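Local coordinates for protein ML032222a iGluR (Mnemiopsis leidyi, PDB 4YKI) that binds glycine in the ligand-binding domain of a ctenophore ionotropic glutamate receptor, probably as the step that opens its ion channel, at residues Lys84-Ile88 with Phe216-Lys220; Ala115-Gly119 with Leu178-Leu182; His145-Leu150 with Phe209-Glu213; Ile175-Arg179 with Asn195-Asp199. One frame throughout, in Å; residues are numbered along the deposited sequence. Where two conformers were deposited one is given.

Contact 1 of 4, residues Lys84-Ile88 with Phe216-Lys220; sequences KTDMI and FGLPK
Met87 and Ile88 meet Phe216, Gly217 and Leu218 where two antiparallel strand ends run side by side. Ile88 and Gly217 form a hydrogen-bonded pair: Ile88 N donates a hydrogen bond to Gly217 O at 2.8 Å, and Gly217 N returns one to Ile88 O at 3.0 Å. Gly217 O also takes a CA-H...O contact from Met87 CA, at 3.2 Å.

The Met87 side chain sets out with CG anti to the backbone N (chi1 -178°) and runs beside Leu218, both pointing the same way. Its CB lies near Gly217 O and Leu218 CD2. CG comes within 3.8 Å of Leu218 CD2 and also brushes Gly217 O. SD sits between Leu218 CD2 and Phe216 CD2, 5.1 Å from the centroid of the Phe216 ring, in an oblique Met-aromatic contact. The Met87 chain then bends at chi3 (76°), and Met87 CE ends 3.8 Å from Phe216 CD2.

Farther along, Pro219 CD rests 3.1 Å from Asp86 O, while the carboxylate of Asp86 is turned to Arg11 in a salt bridge. Helix 37-49 packs on Phe216, and helix 225-238 touches Met87 and Leu218. Two chemistries thus join strand 87-89, at the edge of the parallel sheet, to strand 202-218: a pair of backbone hydrogen bonds and a buried apolar group of Met87, Phe216 and Leu218.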
# COMPACT_ATOMS: atom_id res chain seq x y z
N LYS B 84 -17.46 13.59 15.94
CA LYS B 84 -16.53 14.23 16.87
C LYS B 84 -15.21 14.58 16.19
O LYS B 84 -14.51 15.53 16.61
CB LYS B 84 -16.30 13.33 18.08
CG LYS B 84 -17.57 13.19 18.92
CD LYS B 84 -17.38 12.36 20.16
CE LYS B 84 -18.66 12.33 21.03
NZ LYS B 84 -18.55 11.31 22.09
N THR B 85 -14.86 13.81 15.16
CA THR B 85 -13.66 14.05 14.39
C THR B 85 -13.99 14.01 12.89
O THR B 85 -15.04 13.50 12.48
CB THR B 85 -12.58 13.01 14.71
OG1 THR B 85 -13.16 11.72 14.53
CG2 THR B 85 -12.09 13.17 16.14
N ASP B 86 -13.07 14.55 12.10
CA ASP B 86 -13.16 14.61 10.64
C ASP B 86 -12.24 13.63 9.93
O ASP B 86 -12.45 13.31 8.75
CB ASP B 86 -12.77 16.01 10.19
CG ASP B 86 -13.62 17.06 10.83
OD1 ASP B 86 -14.84 16.90 10.75
OD2 ASP B 86 -13.08 18.00 11.43
N MET B 87 -11.18 13.20 10.61
CA MET B 87 -10.21 12.28 10.05
C MET B 87 -9.51 11.63 11.22
O MET B 87 -9.32 12.28 12.24
CB MET B 87 -9.22 13.05 9.15
CG MET B 87 -8.16 12.17 8.48
SD MET B 87 -7.20 13.03 7.18
CE MET B 87 -6.08 14.03 8.17
N ILE B 88 -9.14 10.36 11.06
CA ILE B 88 -8.36 9.63 12.06
C ILE B 88 -6.92 9.65 11.58
O ILE B 88 -6.60 9.05 10.53
CB ILE B 88 -8.88 8.21 12.25
CG1 ILE B 88 -10.35 8.22 12.72
CG2 ILE B 88 -7.99 7.47 13.25
CD1 ILE B 88 -11.00 6.83 12.72
N PHE B 216 -4.97 6.83 6.86
CA PHE B 216 -5.82 7.65 7.72
C PHE B 216 -7.28 7.23 7.47
O PHE B 216 -7.64 6.73 6.40
CB PHE B 216 -5.61 9.15 7.43
CG PHE B 216 -4.27 9.71 7.87
CD1 PHE B 216 -3.38 9.01 8.66
CD2 PHE B 216 -3.94 10.99 7.50
CE1 PHE B 216 -2.17 9.58 9.05
CE2 PHE B 216 -2.73 11.56 7.89
CZ PHE B 216 -1.87 10.84 8.68
N GLY B 217 -8.13 7.46 8.47
CA GLY B 217 -9.56 7.18 8.35
C GLY B 217 -10.36 8.42 8.02
O GLY B 217 -10.07 9.49 8.55
N LEU B 218 -11.33 8.29 7.13
CA LEU B 218 -12.18 9.38 6.69
C LEU B 218 -13.63 8.96 6.72
O LEU B 218 -13.94 7.82 6.40
CB LEU B 218 -11.82 9.80 5.25
CG LEU B 218 -10.47 10.52 5.15
CD1 LEU B 218 -9.87 10.45 3.75
CD2 LEU B 218 -10.63 11.95 5.60
N PRO B 219 -14.55 9.87 7.06
CA PRO B 219 -15.95 9.46 7.01
C PRO B 219 -16.40 9.32 5.56
O PRO B 219 -15.88 9.99 4.69
CB PRO B 219 -16.68 10.62 7.69
CG PRO B 219 -15.81 11.77 7.47
CD PRO B 219 -14.40 11.30 7.37
N LYS B 220 -17.37 8.44 5.31
CA LYS B 220 -17.95 8.33 3.99
C LYS B 220 -18.51 9.70 3.61
O LYS B 220 -19.02 10.45 4.46
CB LYS B 220 -19.03 7.25 3.97
CG LYS B 220 -18.45 5.85 4.10
CD LYS B 220 -19.53 4.79 4.05
CE LYS B 220 -18.94 3.39 4.02
NZ LYS B 220 -19.93 2.36 3.62

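Contact 2 of 4, residues Ala115-Gly119 with Leu178-Leu182; sequences AVVKG and LRGGL
Lys118 reaches from the end of strand 109-118 to Arg179 O and supplies the polar part of this contact. Its side chain is extended throughout, with CG anti to the backbone N (chi1 176°), which carries Lys118 NZ to Arg179 O for a hydrogen bond of 2.7 Å; the ammonium stands tilted 22° from that carbonyl plane. NZ has a second partner in Asp201, a salt bridge, so a main-chain carbonyl and a carboxylate both hold the ammonium group. Backbone atoms also come close at Lys118 O and Leu182 N, 2.9 Å apart.

Van der Waals contacts line the same chain: Lys118 CD passes 3.5 Å from Leu178 O, and CG lies 3.9 Å from Gly181 CA. Gly181, with positive phi (95°), is where the chain leaves the helix; its backbone angles suit glycine, and its N bonds back to Leu178 O.

The apolar part is Leu178 against Val116, the two side chains crossing at about a right angle with Val116 CG2 3.8 Å from Leu178 CD2. Leu178 CD1 meanwhile sits over the strand backbone near Lys118 N.

Helix 171-179 is thereby laid against strand 109-118, which runs between strands 183-188 and 202-218; Val202 of the latter touches both Val116 and Leu178.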
# COMPACT_ATOMS: atom_id res chain seq x y z
N ALA B 115 3.59 -12.11 15.60
CA ALA B 115 3.55 -12.67 16.94
C ALA B 115 4.95 -12.75 17.51
O ALA B 115 5.89 -13.16 16.82
CB ALA B 115 2.91 -14.04 16.95
N VAL B 116 5.07 -12.36 18.76
CA VAL B 116 6.34 -12.41 19.47
C VAL B 116 6.15 -13.10 20.82
O VAL B 116 5.06 -13.15 21.34
CB VAL B 116 6.97 -10.99 19.68
CG1 VAL B 116 7.28 -10.35 18.34
CG2 VAL B 116 6.06 -10.10 20.51
N VAL B 117 7.25 -13.60 21.35
CA VAL B 117 7.24 -14.46 22.52
C VAL B 117 8.43 -14.16 23.44
O VAL B 117 9.55 -13.90 22.98
CB VAL B 117 7.24 -15.98 22.10
CG1 VAL B 117 8.49 -16.36 21.34
CG2 VAL B 117 7.04 -16.88 23.32
N LYS B 118 8.17 -14.22 24.74
CA LYS B 118 9.23 -14.26 25.74
C LYS B 118 9.14 -15.56 26.51
O LYS B 118 8.07 -15.94 26.98
CB LYS B 118 9.12 -13.06 26.69
CG LYS B 118 10.14 -13.09 27.81
CD LYS B 118 10.18 -11.79 28.59
CE LYS B 118 11.03 -11.97 29.84
NZ LYS B 118 11.29 -10.67 30.49
N GLY B 119 10.25 -16.28 26.58
CA GLY B 119 10.30 -17.53 27.32
C GLY B 119 11.54 -18.33 26.99
O GLY B 119 11.94 -18.44 25.83
N LEU B 178 3.79 -9.06 28.08
CA LEU B 178 4.82 -9.78 27.35
C LEU B 178 6.13 -9.84 28.15
O LEU B 178 6.76 -10.90 28.26
CB LEU B 178 5.07 -9.09 26.01
CG LEU B 178 6.22 -9.64 25.18
CD1 LEU B 178 5.98 -11.06 24.70
CD2 LEU B 178 6.47 -8.72 24.02
N ARG B 179 6.54 -8.72 28.71
CA ARG B 179 7.80 -8.64 29.46
C ARG B 179 7.75 -9.47 30.74
O ARG B 179 8.80 -9.87 31.28
CB ARG B 179 8.16 -7.18 29.76
CG ARG B 179 8.65 -6.46 28.53
CD ARG B 179 8.90 -4.97 28.77
NE ARG B 179 9.50 -4.36 27.60
CZ ARG B 179 9.44 -3.06 27.31
NH1 ARG B 179 8.79 -2.22 28.10
NH2 ARG B 179 10.03 -2.63 26.22
N GLY B 180 6.55 -9.74 31.23
CA GLY B 180 6.39 -10.62 32.36
C GLY B 180 6.74 -12.07 32.09
O GLY B 180 6.90 -12.85 33.05
N GLY B 181 6.84 -12.45 30.82
CA GLY B 181 7.33 -13.77 30.43
C GLY B 181 6.27 -14.82 30.18
O GLY B 181 5.12 -14.67 30.56
N LEU B 182 6.70 -15.89 29.52
CA LEU B 182 5.83 -17.00 29.15
C LEU B 182 4.53 -16.53 28.49
O LEU B 182 3.43 -16.98 28.82
CB LEU B 182 5.59 -17.91 30.36
CG LEU B 182 6.85 -18.63 30.87
CD1 LEU B 182 6.56 -19.29 32.21
CD2 LEU B 182 7.34 -19.64 29.86

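Contact 3 of 4, residues His145-Leu150 with Phe209-Glu213; sequences HPETLL and FQSFE. With MG (magnesium ion), chain D; GLY (glycine), chain E.
His145 carries CG anti to its own N (chi1 167°), and Phe212 holds its CG between the backbone N and carbonyl carbon (chi1 60°); the two rings are thus sent toward each other from opposite directions. They meet edge to face, planes at 58° and centroids 4.1 Å apart. NE2 of His145 stands 3.1 Å above the Phe212 ring plane, over its centre. The other ring nitrogen, ND1, is hydrogen-bonded to Asn95, which would help fix the ring's rotation.

One helical turn on, Leu149 CD1 touches Gln210 CG at 3.8 Å and lies obliquely to the Phe212 ring, 4.1 Å from Phe212 CD1. Leu150 CD1 makes a looser approach to Phe209.

Glu213 points away from the helix and binds the magnesium ion through OE2 at 2.1 Å, while OE1 accepts a hydrogen bond from a metal-bound water. Asp110 and the matching Glu213 and Asp110 of the second subunit also bind this ion, placing it between the subunits.

The first amide of helix 145-152 meets the ligand: His145 N donates to the glycine O at 2.9 Å. A ligand carboxylate received at a helix N-terminus is a feature of the ionotropic glutamate receptor binding cleft, with Arg98 and Ser93 N also bonded to the ligand here.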
# COMPACT_ATOMS: atom_id res chain seq x y z
N HIS B 145 -7.11 -3.71 15.55
CA HIS B 145 -7.10 -4.42 14.27
C HIS B 145 -6.69 -5.90 14.35
O HIS B 145 -7.36 -6.71 13.74
CB HIS B 145 -6.25 -3.62 13.30
CG HIS B 145 -5.87 -4.33 12.06
ND1 HIS B 145 -6.73 -4.46 10.99
CD2 HIS B 145 -4.70 -4.91 11.71
CE1 HIS B 145 -6.09 -5.09 10.02
NE2 HIS B 145 -4.85 -5.37 10.43
N PRO B 146 -5.60 -6.27 15.04
CA PRO B 146 -5.26 -7.70 15.04
C PRO B 146 -6.41 -8.58 15.55
O PRO B 146 -6.72 -9.60 14.94
CB PRO B 146 -4.01 -7.76 15.93
CG PRO B 146 -3.38 -6.40 15.76
CD PRO B 146 -4.56 -5.46 15.71
N GLU B 147 -7.05 -8.19 16.64
CA GLU B 147 -8.22 -8.90 17.15
C GLU B 147 -9.29 -9.05 16.06
O GLU B 147 -9.84 -10.13 15.87
CB GLU B 147 -8.79 -8.16 18.35
CG GLU B 147 -9.98 -8.88 18.98
CD GLU B 147 -10.70 -8.04 20.01
OE1 GLU B 147 -11.18 -6.94 19.64
OE2 GLU B 147 -10.81 -8.47 21.18
N THR B 148 -9.58 -7.97 15.36
CA THR B 148 -10.59 -8.02 14.31
C THR B 148 -10.20 -9.00 13.21
O THR B 148 -11.02 -9.81 12.77
CB THR B 148 -10.82 -6.62 13.74
OG1 THR B 148 -11.52 -5.83 14.71
CG2 THR B 148 -11.67 -6.68 12.49
N LEU B 149 -8.95 -8.95 12.77
CA LEU B 149 -8.52 -9.88 11.73
C LEU B 149 -8.60 -11.32 12.18
O LEU B 149 -9.02 -12.18 11.41
CB LEU B 149 -7.11 -9.59 11.24
CG LEU B 149 -6.90 -8.35 10.38
CD1 LEU B 149 -5.51 -8.44 9.71
CD2 LEU B 149 -8.02 -8.19 9.35
N LEU B 150 -8.16 -11.61 13.39
CA LEU B 150 -8.21 -12.98 13.86
C LEU B 150 -9.66 -13.46 14.03
O LEU B 150 -9.96 -14.61 13.74
CB LEU B 150 -7.40 -13.16 15.15
CG LEU B 150 -5.91 -13.48 14.91
CD1 LEU B 150 -5.16 -12.39 14.17
CD2 LEU B 150 -5.25 -13.77 16.23
N PHE B 209 2.07 -12.68 9.04
CA PHE B 209 0.95 -13.15 8.23
C PHE B 209 -0.11 -12.07 8.14
O PHE B 209 -0.15 -11.18 8.97
CB PHE B 209 0.38 -14.47 8.78
CG PHE B 209 -0.09 -14.40 10.21
CD1 PHE B 209 0.81 -14.44 11.26
CD2 PHE B 209 -1.45 -14.37 10.50
CE1 PHE B 209 0.37 -14.40 12.57
CE2 PHE B 209 -1.88 -14.34 11.82
CZ PHE B 209 -0.97 -14.36 12.84
N GLN B 210 -0.96 -12.18 7.12
CA GLN B 210 -1.92 -11.15 6.73
C GLN B 210 -1.20 -9.95 6.10
O GLN B 210 -0.07 -9.61 6.46
CB GLN B 210 -2.81 -10.64 7.88
CG GLN B 210 -3.76 -11.64 8.51
CD GLN B 210 -4.95 -11.98 7.62
OE1 GLN B 210 -5.44 -11.17 6.81
NE2 GLN B 210 -5.41 -13.21 7.75
N SER B 211 -1.86 -9.34 5.14
CA SER B 211 -1.36 -8.18 4.44
C SER B 211 -2.35 -7.06 4.55
O SER B 211 -3.51 -7.23 4.16
CB SER B 211 -1.20 -8.56 2.98
OG SER B 211 -0.87 -7.44 2.18
N PHE B 212 -1.90 -5.90 5.03
CA PHE B 212 -2.76 -4.73 5.16
C PHE B 212 -1.90 -3.46 5.10
O PHE B 212 -0.69 -3.53 4.90
CB PHE B 212 -3.64 -4.82 6.41
CG PHE B 212 -2.88 -4.91 7.70
CD1 PHE B 212 -2.47 -6.13 8.19
CD2 PHE B 212 -2.56 -3.77 8.42
CE1 PHE B 212 -1.76 -6.22 9.35
CE2 PHE B 212 -1.83 -3.86 9.59
CZ PHE B 212 -1.43 -5.09 10.05
N GLU B 213 -2.55 -2.32 5.24
CA GLU B 213 -1.92 -1.01 5.17
C GLU B 213 -2.21 -0.23 6.42
O GLU B 213 -3.22 -0.44 7.09
CB GLU B 213 -2.55 -0.20 4.05
CG GLU B 213 -2.31 -0.70 2.67
CD GLU B 213 -0.93 -0.37 2.15
OE1 GLU B 213 -0.15 0.35 2.82
OE2 GLU B 213 -0.63 -0.81 1.01
MG MG D . 1.20 -0.86 0.06
N GLY E . -2.85 0.05 14.40
CA GLY E . -3.92 -0.51 15.26
C GLY E . -5.30 -0.41 14.65
O GLY E . -6.24 -0.96 15.27
OXT GLY E . -5.46 0.21 13.58
O HOH W 1 1.87 0.77 1.23
O HOH W 2 0.34 -2.35 -1.15

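Contact 4 of 4, residues Ile175-Arg179 with Asn195-Asp199; sequences IETLR and NLISD
Leu196 pushes its two methyls against the helix, CD1 meeting Leu178 CD2 tip to tip at 3.8 Å, while CD2 slides past Ile175 CG2 at 4.1 Å. Beside them Ile175 crosses Asn195 at about a right angle, CD1 coming 3.9 Å from Asn195 CB. This is the close-packed side: Ile175 and Leu178 are buried, and Val116 of strand 109-118 also touches Leu196. The amide of Asn195 faces elsewhere, its ND2 bonded to Val191 O and Gln18 O.

Leu196 is the first residue to leave helix 189-195, and a type I beta turn from Leu196 to Asp199 follows, closed by Asp199 N to Leu196 O. The turn swings the Asp199 carboxylate round to the end of helix 171-179 and leads on toward strand 202-218.

On the more exposed side the contact is polar. Arg179 grips Asp199 side-on with two nitrogens, one to each oxygen: NE to OD2 at 2.8 Å, and NH2 to OD1 at 2.9 Å, nearly straight at 177° and on the syn lone pair. The guanidinium and carboxylate planes lie only 18° apart. Ile175 CG2 sits 3.4 Å above the guanidinium plane, over its centre, so an apolar methyl backs the charged group. A water accepts from Arg179 NH2 and donates to Asn195 O, at 2.8 Å, bridging where the protein atoms stand farther apart.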
# COMPACT_ATOMS: atom_id res chain seq x y z
N ILE B 175 2.59 -4.89 26.28
CA ILE B 175 4.05 -4.99 26.37
C ILE B 175 4.49 -5.37 27.80
O ILE B 175 5.42 -6.16 27.96
CB ILE B 175 4.74 -3.71 25.83
CG1 ILE B 175 4.51 -3.64 24.32
CG2 ILE B 175 6.23 -3.70 26.19
CD1 ILE B 175 5.01 -2.41 23.64
N GLU B 176 3.82 -4.82 28.81
CA GLU B 176 4.10 -5.18 30.20
C GLU B 176 3.82 -6.66 30.47
O GLU B 176 4.56 -7.32 31.20
CB GLU B 176 3.24 -4.32 31.13
CG GLU B 176 3.36 -4.67 32.62
CD GLU B 176 2.39 -3.89 33.49
OE1 GLU B 176 1.56 -3.13 32.93
OE2 GLU B 176 2.45 -4.04 34.73
N THR B 177 2.75 -7.18 29.88
CA THR B 177 2.40 -8.58 30.03
C THR B 177 3.42 -9.45 29.29
O THR B 177 3.89 -10.47 29.85
CB THR B 177 0.96 -8.85 29.55
OG1 THR B 177 0.06 -8.03 30.30
CG2 THR B 177 0.59 -10.29 29.78
N LEU B 178 3.79 -9.06 28.08
CA LEU B 178 4.82 -9.78 27.35
C LEU B 178 6.13 -9.84 28.15
O LEU B 178 6.76 -10.90 28.26
CB LEU B 178 5.07 -9.09 26.01
CG LEU B 178 6.22 -9.64 25.18
CD1 LEU B 178 5.98 -11.06 24.70
CD2 LEU B 178 6.47 -8.72 24.02
N ARG B 179 6.54 -8.72 28.71
CA ARG B 179 7.80 -8.64 29.46
C ARG B 179 7.75 -9.47 30.74
O ARG B 179 8.80 -9.87 31.28
CB ARG B 179 8.16 -7.18 29.76
CG ARG B 179 8.65 -6.46 28.53
CD ARG B 179 8.90 -4.97 28.77
NE ARG B 179 9.50 -4.36 27.60
CZ ARG B 179 9.44 -3.06 27.31
NH1 ARG B 179 8.79 -2.22 28.10
NH2 ARG B 179 10.03 -2.63 26.22
N ASN B 195 8.93 -0.82 19.15
CA ASN B 195 8.78 -0.80 20.59
C ASN B 195 9.54 -1.90 21.33
O ASN B 195 9.78 -1.75 22.52
CB ASN B 195 7.29 -0.82 20.95
CG ASN B 195 6.63 0.51 20.67
OD1 ASN B 195 6.87 1.47 21.40
ND2 ASN B 195 5.85 0.60 19.62
N LEU B 196 9.94 -2.96 20.64
CA LEU B 196 10.62 -4.08 21.29
C LEU B 196 12.08 -4.19 20.86
O LEU B 196 12.72 -5.21 21.09
CB LEU B 196 9.85 -5.37 21.01
CG LEU B 196 8.42 -5.39 21.52
CD1 LEU B 196 7.70 -6.64 21.09
CD2 LEU B 196 8.34 -5.23 23.02
N ILE B 197 12.62 -3.11 20.29
CA ILE B 197 13.97 -3.12 19.74
C ILE B 197 15.06 -3.52 20.74
O ILE B 197 16.04 -4.16 20.35
CB ILE B 197 14.32 -1.73 19.09
CG1 ILE B 197 15.61 -1.82 18.27
CG2 ILE B 197 14.37 -0.64 20.15
CD1 ILE B 197 15.52 -2.74 17.08
N SER B 198 14.87 -3.15 22.00
CA SER B 198 15.84 -3.42 23.07
C SER B 198 15.40 -4.55 24.02
O SER B 198 15.96 -4.71 25.12
CB SER B 198 16.09 -2.15 23.89
OG SER B 198 14.95 -1.81 24.66
N ASP B 199 14.40 -5.31 23.60
CA ASP B 199 13.98 -6.51 24.33
C ASP B 199 14.67 -7.72 23.74
O ASP B 199 14.15 -8.42 22.88
CB ASP B 199 12.46 -6.67 24.29
CG ASP B 199 11.76 -5.61 25.10
OD1 ASP B 199 11.49 -4.51 24.56
OD2 ASP B 199 11.48 -5.85 26.29
O HOH W 3 9.25 -0.12 24.72

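Overall arrangement
Contacts 2 and 4 form one neighbourhood: their centres lie 8 Å apart, they share Leu178 and Arg179 of helix 171-179, and Val116 CG2 meets Leu196 CD1 at 3.9 Å. Contact 1 lies on the opposite side of the chain's centre from both, its centre 35 Å from that of contact 2. Contact 3 falls between, with centres 20 Å from each of the others; strand 202-218 runs through contacts 1 and 3, and strand 109-118 beside it carries contact 2. The bound glycine is touched directly in contact 3, while the side chains of Ile88 in contact 1 and Asn195 in contact 4 come within about 8 Å and 10 Å of it.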